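Local coordinates for protein pyridoxal 5'-phosphate synthase subunit PdxT (Thermus thermophilus, PDB 2YWD) that probably hydrolyses glutamine to glutamate and ammonia, the ammonia being channelled to the partner subunit PdxS for pyridoxal 5'-phosphate synthesis, at residues A[101-106]-A[166-171]; A[123-128]-A[158-163]. All blocks are in the same frame, centred on the assembly; numbering follows the deposited sequence.

Contact 1. Residues A[101-106]-A[166-171]; sequences GVLEAW and VLASSF
Leu103 reaches from its strand toward Val166 and Ala168, and its atoms meet different partners from root to tip. Its CB lies 4.5 Å from Val166 CG1, a loose contact. CG stands anti to the backbone N (chi1 177°), which carries the chain across toward strand 166-169. There it forks. CD2 reaches forward and ends 3.9 Å from Ala168 CB. CD1 turns the other way, onto Gln163. Just before it in the chain, Val102 meets Val166 tip to tip, with Val102 CG1 4.2 Å from Val166 CG2. The Val102 methyl gets there because it sits between the backbone N and the carbonyl carbon (chi1 63°).

All the contacts between the segments are apolar, and no hydrogen bond joins them. The two strands are thus not neighbours in a sheet. They belong to different sheets, and here only side chains bridge them. They are nearest at the start, where the CA atoms of Leu103 and Val166 are 7.2 Å apart, and they splay as they run on. Val166 and Ala168 use one face of their strand, while Leu167 points away. Gln163 NE2 bonds to Val102 O, and Gln163 OE1 accepts from Glu104 N. These bonds tie the start of segment 101-106 to the strand next to 166-169.

The contact lies in a class I glutamine amidotransferase domain, between its central sheet and the small sheet that holds strand 103-108. The side chain of Ala168 is about 9 Å from that of Cys81, the predicted nucleophile. Helix 82-87, which follows Cys81, borders the contact: Leu87 touches Leu103, Val166 and Ala168. Phe141 of strand 140-144 also touches Ala168, while Leu167 packs on Phe78 of strand 76-80.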
loop_
_atom_site.group_PDB
_atom_site.type_symbol
_atom_site.label_atom_id
_atom_site.label_comp_id
_atom_site.label_asym_id
_atom_site.label_seq_id
_atom_site.Cartn_x
_atom_site.Cartn_y
_atom_site.Cartn_z
ATOM N N GLY A 101 -4.269 -5.241 -9.099
ATOM C CA GLY A 101 -3.457 -5.107 -10.296
ATOM C C GLY A 101 -3.520 -3.814 -11.087
ATOM O O GLY A 101 -3.318 -3.829 -12.300
ATOM N N VAL A 102 -3.780 -2.693 -10.422
ATOM C CA VAL A 102 -3.861 -1.414 -11.120
ATOM C C VAL A 102 -2.487 -0.760 -11.291
ATOM O O VAL A 102 -2.258 -0.014 -12.244
ATOM C CB VAL A 102 -4.803 -0.431 -10.373
ATOM C CG1 VAL A 102 -4.251 -0.115 -8.993
ATOM C CG2 VAL A 102 -4.979 0.844 -11.184
ATOM N N LEU A 103 -1.571 -1.045 -10.370
ATOM C CA LEU A 103 -0.230 -0.472 -10.430
ATOM C C LEU A 103 0.634 -1.178 -11.477
ATOM O O LEU A 103 0.807 -2.397 -11.428
ATOM C CB LEU A 103 0.436 -0.575 -9.056
ATOM C CG LEU A 103 1.877 -0.077 -8.940
ATOM C CD1 LEU A 103 1.916 1.426 -9.160
ATOM C CD2 LEU A 103 2.433 -0.435 -7.567
ATOM N N GLU A 104 1.169 -0.411 -12.425
ATOM C CA GLU A 104 2.021 -0.974 -13.470
ATOM C C GLU A 104 3.372 -1.341 -12.883
ATOM O O GLU A 104 4.334 -0.583 -12.988
ATOM C CB GLU A 104 2.223 0.031 -14.607
ATOM C CG GLU A 104 0.992 0.283 -15.463
ATOM C CD GLU A 104 0.501 -0.963 -16.177
ATOM O OE1 GLU A 104 1.340 -1.779 -16.614
ATOM O OE2 GLU A 104 -0.730 -1.114 -16.316
ATOM N N ALA A 105 3.442 -2.511 -12.263
ATOM C CA ALA A 105 4.681 -2.956 -11.656
ATOM C C ALA A 105 4.734 -4.469 -11.534
ATOM O O ALA A 105 3.703 -5.134 -11.497
ATOM C CB ALA A 105 4.833 -2.323 -10.278
ATOM N N TRP A 106 5.953 -4.996 -11.495
ATOM C CA TRP A 106 6.202 -6.423 -11.328
ATOM C C TRP A 106 6.774 -6.522 -9.923
ATOM O O TRP A 106 7.830 -5.955 -9.647
ATOM C CB TRP A 106 7.253 -6.909 -12.328
ATOM C CG TRP A 106 6.724 -7.218 -13.693
ATOM C CD1 TRP A 106 5.794 -6.511 -14.397
ATOM C CD2 TRP A 106 7.132 -8.298 -14.539
ATOM N NE1 TRP A 106 5.597 -7.084 -15.633
ATOM C CE2 TRP A 106 6.407 -8.183 -15.745
ATOM C CE3 TRP A 106 8.045 -9.353 -14.396
ATOM C CZ2 TRP A 106 6.565 -9.083 -16.804
ATOM C CZ3 TRP A 106 8.204 -10.249 -15.450
ATOM C CH2 TRP A 106 7.465 -10.106 -16.639
ATOM N N VAL A 166 -2.334 6.318 -6.738
ATOM C CA VAL A 166 -1.991 5.008 -6.184
ATOM C C VAL A 166 -0.563 5.087 -5.656
ATOM O O VAL A 166 0.369 5.400 -6.399
ATOM C CB VAL A 166 -2.060 3.900 -7.256
ATOM C CG1 VAL A 166 -1.636 2.561 -6.654
ATOM C CG2 VAL A 166 -3.470 3.795 -7.805
ATOM N N LEU A 167 -0.405 4.801 -4.370
ATOM C CA LEU A 167 0.890 4.851 -3.710
ATOM C C LEU A 167 1.198 3.468 -3.147
ATOM O O LEU A 167 0.300 2.796 -2.636
ATOM C CB LEU A 167 0.838 5.874 -2.574
ATOM C CG LEU A 167 2.127 6.182 -1.816
ATOM C CD1 LEU A 167 3.125 6.847 -2.755
ATOM C CD2 LEU A 167 1.810 7.099 -0.639
ATOM N N ALA A 168 2.456 3.042 -3.236
ATOM C CA ALA A 168 2.830 1.726 -2.725
ATOM C C ALA A 168 4.233 1.703 -2.132
ATOM O O ALA A 168 5.155 2.303 -2.679
ATOM C CB ALA A 168 2.718 0.687 -3.834
ATOM N N SER A 169 4.386 1.004 -1.011
ATOM C CA SER A 169 5.686 0.890 -0.353
ATOM C C SER A 169 5.974 -0.561 0.020
ATOM O O SER A 169 5.058 -1.332 0.299
ATOM C CB SER A 169 5.727 1.752 0.916
ATOM O OG SER A 169 4.806 1.287 1.889
ATOM N N SER A 170 7.248 -0.938 0.018
ATOM C CA SER A 170 7.601 -2.300 0.395
ATOM C C SER A 170 7.905 -2.323 1.893
ATOM O O SER A 170 8.083 -3.394 2.483
ATOM C CB SER A 170 8.809 -2.790 -0.408
ATOM O OG SER A 170 9.863 -1.850 -0.374
ATOM N N PHE A 171 7.949 -1.133 2.497
ATOM C CA PHE A 171 8.212 -0.984 3.929
ATOM C C PHE A 171 6.952 -0.563 4.695
ATOM O O PHE A 171 5.931 -0.233 4.094
ATOM C CB PHE A 171 9.340 0.028 4.165
ATOM C CG PHE A 171 9.072 1.389 3.591
ATOM C CD1 PHE A 171 8.440 2.367 4.349
ATOM C CD2 PHE A 171 9.461 1.696 2.288
ATOM C CE1 PHE A 171 8.196 3.632 3.822
ATOM C CE2 PHE A 171 9.226 2.960 1.748
ATOM C CZ PHE A 171 8.592 3.930 2.519
#

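Contact 2. Residues A[123-128]-A[158-163]; sequences LEVEGL and PVLVRQ
Leu160 and Val159 form a classic beta bulge, both facing Ala152 on the neighbouring strand, and they meet the hairpin strand 118-125 through Val125 and Leu123. The bulge puts two successive side chains on the same side, so both point toward the hairpin. The chain also turns a corner at Leu160.

Leu123 and Val159 approach tip to tip, with Leu123 CD1 4.0 Å from Val159 CG2. Phe135 of the second hairpin strand, 129-136, touches both. All four side chains are buried, and the contact is purely apolar. It joins the hairpin to the second-last strand of the main sheet, inside the outermost strand 149-154. The side chains of Leu123 and Leu160 each lie about 10 Å from a predicted charge-relay residue, His172 and Glu174 respectively.

Beyond Val125 the chain turns back through Gly127, with a weak bond from Leu128 N to Val125 O. Leu128 and Leu160 both rest on Leu181 of helix 180-189. Leu160 CG stands anti to the backbone N (chi1 179°), which extends the side chain toward Val125. The two cross at about a right angle, and Leu160 CD2 ends 3.7 Å from Val125 CG1.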
loop_
_atom_site.group_PDB
_atom_site.type_symbol
_atom_site.label_atom_id
_atom_site.label_comp_id
_atom_site.label_asym_id
_atom_site.label_seq_id
_atom_site.Cartn_x
_atom_site.Cartn_y
_atom_site.Cartn_z
ATOM N N LEU A 123 15.506 6.202 4.805
ATOM C CA LEU A 123 15.276 6.456 3.390
ATOM C C LEU A 123 15.055 7.925 3.057
ATOM O O LEU A 123 14.557 8.696 3.876
ATOM C CB LEU A 123 14.056 5.660 2.916
ATOM C CG LEU A 123 13.956 4.188 3.328
ATOM C CD1 LEU A 123 12.548 3.688 3.060
ATOM C CD2 LEU A 123 14.983 3.358 2.572
ATOM N N GLU A 124 15.431 8.304 1.841
ATOM C CA GLU A 124 15.232 9.665 1.376
ATOM C C GLU A 124 14.004 9.658 0.484
ATOM O O GLU A 124 14.012 9.059 -0.591
ATOM C CB GLU A 124 16.452 10.155 0.598
ATOM C CG GLU A 124 17.567 10.650 1.494
ATOM C CD GLU A 124 17.085 11.727 2.448
ATOM O OE1 GLU A 124 16.541 12.748 1.967
ATOM O OE2 GLU A 124 17.243 11.552 3.675
ATOM N N VAL A 125 12.940 10.309 0.948
ATOM C CA VAL A 125 11.689 10.373 0.206
ATOM C C VAL A 125 11.545 11.723 -0.483
ATOM O O VAL A 125 11.632 12.771 0.156
ATOM C CB VAL A 125 10.485 10.151 1.144
ATOM C CG1 VAL A 125 9.189 10.218 0.357
ATOM C CG2 VAL A 125 10.618 8.807 1.842
ATOM N N GLU A 126 11.331 11.691 -1.792
ATOM C CA GLU A 126 11.190 12.915 -2.567
ATOM C C GLU A 126 10.061 13.788 -2.029
ATOM O O GLU A 126 8.930 13.329 -1.859
ATOM C CB GLU A 126 10.930 12.581 -4.038
ATOM C CG GLU A 126 10.760 13.804 -4.928
ATOM C CD GLU A 126 10.413 13.439 -6.360
ATOM O OE1 GLU A 126 9.416 12.715 -6.564
ATOM O OE2 GLU A 126 11.135 13.880 -7.280
ATOM N N GLY A 127 10.385 15.049 -1.758
ATOM C CA GLY A 127 9.400 15.984 -1.252
ATOM C C GLY A 127 9.184 15.894 0.244
ATOM O O GLY A 127 8.928 16.901 0.904
ATOM N N LEU A 128 9.299 14.690 0.788
ATOM C CA LEU A 128 9.087 14.486 2.212
ATOM C C LEU A 128 10.357 14.665 3.034
ATOM O O LEU A 128 10.367 15.400 4.019
ATOM C CB LEU A 128 8.509 13.089 2.449
ATOM C CG LEU A 128 7.901 12.806 3.822
ATOM C CD1 LEU A 128 6.781 13.800 4.091
ATOM C CD2 LEU A 128 7.366 11.382 3.863
ATOM N N PRO A 158 13.971 0.764 -5.975
ATOM C CA PRO A 158 12.738 1.487 -5.650
ATOM C C PRO A 158 12.011 0.801 -4.494
ATOM O O PRO A 158 11.839 -0.419 -4.517
ATOM C CB PRO A 158 11.930 1.393 -6.943
ATOM C CG PRO A 158 12.982 1.310 -8.000
ATOM C CD PRO A 158 13.966 0.341 -7.389
ATOM N N VAL A 159 11.595 1.576 -3.494
ATOM C CA VAL A 159 10.867 1.031 -2.348
ATOM C C VAL A 159 9.571 1.793 -2.070
ATOM O O VAL A 159 8.737 1.342 -1.289
ATOM C CB VAL A 159 11.735 1.008 -1.068
ATOM C CG1 VAL A 159 12.911 0.054 -1.268
ATOM C CG2 VAL A 159 12.224 2.404 -0.731
ATOM N N LEU A 160 9.420 2.955 -2.697
ATOM C CA LEU A 160 8.202 3.760 -2.567
ATOM C C LEU A 160 7.914 4.278 -3.969
ATOM O O LEU A 160 8.729 4.996 -4.547
ATOM C CB LEU A 160 8.392 4.942 -1.612
ATOM C CG LEU A 160 7.141 5.831 -1.465
ATOM C CD1 LEU A 160 6.006 5.011 -0.851
ATOM C CD2 LEU A 160 7.441 7.043 -0.589
ATOM N N VAL A 161 6.764 3.900 -4.521
ATOM C CA VAL A 161 6.417 4.321 -5.869
ATOM C C VAL A 161 5.015 4.900 -5.939
ATOM O O VAL A 161 4.158 4.586 -5.115
ATOM C CB VAL A 161 6.517 3.147 -6.863
ATOM C CG1 VAL A 161 7.921 2.558 -6.836
ATOM C CG2 VAL A 161 5.485 2.082 -6.516
ATOM N N ARG A 162 4.788 5.742 -6.939
ATOM C CA ARG A 162 3.491 6.378 -7.119
ATOM C C ARG A 162 3.047 6.386 -8.577
ATOM O O ARG A 162 3.848 6.597 -9.486
ATOM C CB ARG A 162 3.537 7.815 -6.590
ATOM C CG ARG A 162 2.274 8.622 -6.869
ATOM C CD ARG A 162 2.350 10.029 -6.288
ATOM N NE ARG A 162 1.166 10.814 -6.640
ATOM C CZ ARG A 162 0.923 12.054 -6.222
ATOM N NH1 ARG A 162 1.779 12.679 -5.423
ATOM N NH2 ARG A 162 -0.183 12.676 -6.611
ATOM N N GLN A 163 1.760 6.137 -8.779
ATOM C CA GLN A 163 1.157 6.143 -10.100
ATOM C C GLN A 163 -0.174 6.852 -9.924
ATOM O O GLN A 163 -1.166 6.233 -9.538
ATOM C CB GLN A 163 0.927 4.718 -10.596
ATOM C CG GLN A 163 0.162 4.639 -11.902
ATOM C CD GLN A 163 -0.167 3.211 -12.290
ATOM O OE1 GLN A 163 0.717 2.431 -12.647
ATOM N NE2 GLN A 163 -1.445 2.859 -12.212
#

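Both contacts are buried and apolar, but contact 1 is the more central. Its centre lies about 7 Å from the centre of the chain, against about 13 Å for contact 2. They share the main sheet, where strands 157-163 and 166-169 are antiparallel neighbours. A probable backbone hydrogen bond from Val161 N to Ala168 O (2.9 Å) links them. Each then adds a different small sheet: contact 1 the three-stranded one, contact 2 the hairpin 118-125/129-136. Contact 1 is two valines, a leucine and an alanine beside the nucleophile helix. Contact 2 is two leucines and two valines near helix 180-189. The Gln163 side chain adds a polar link between them.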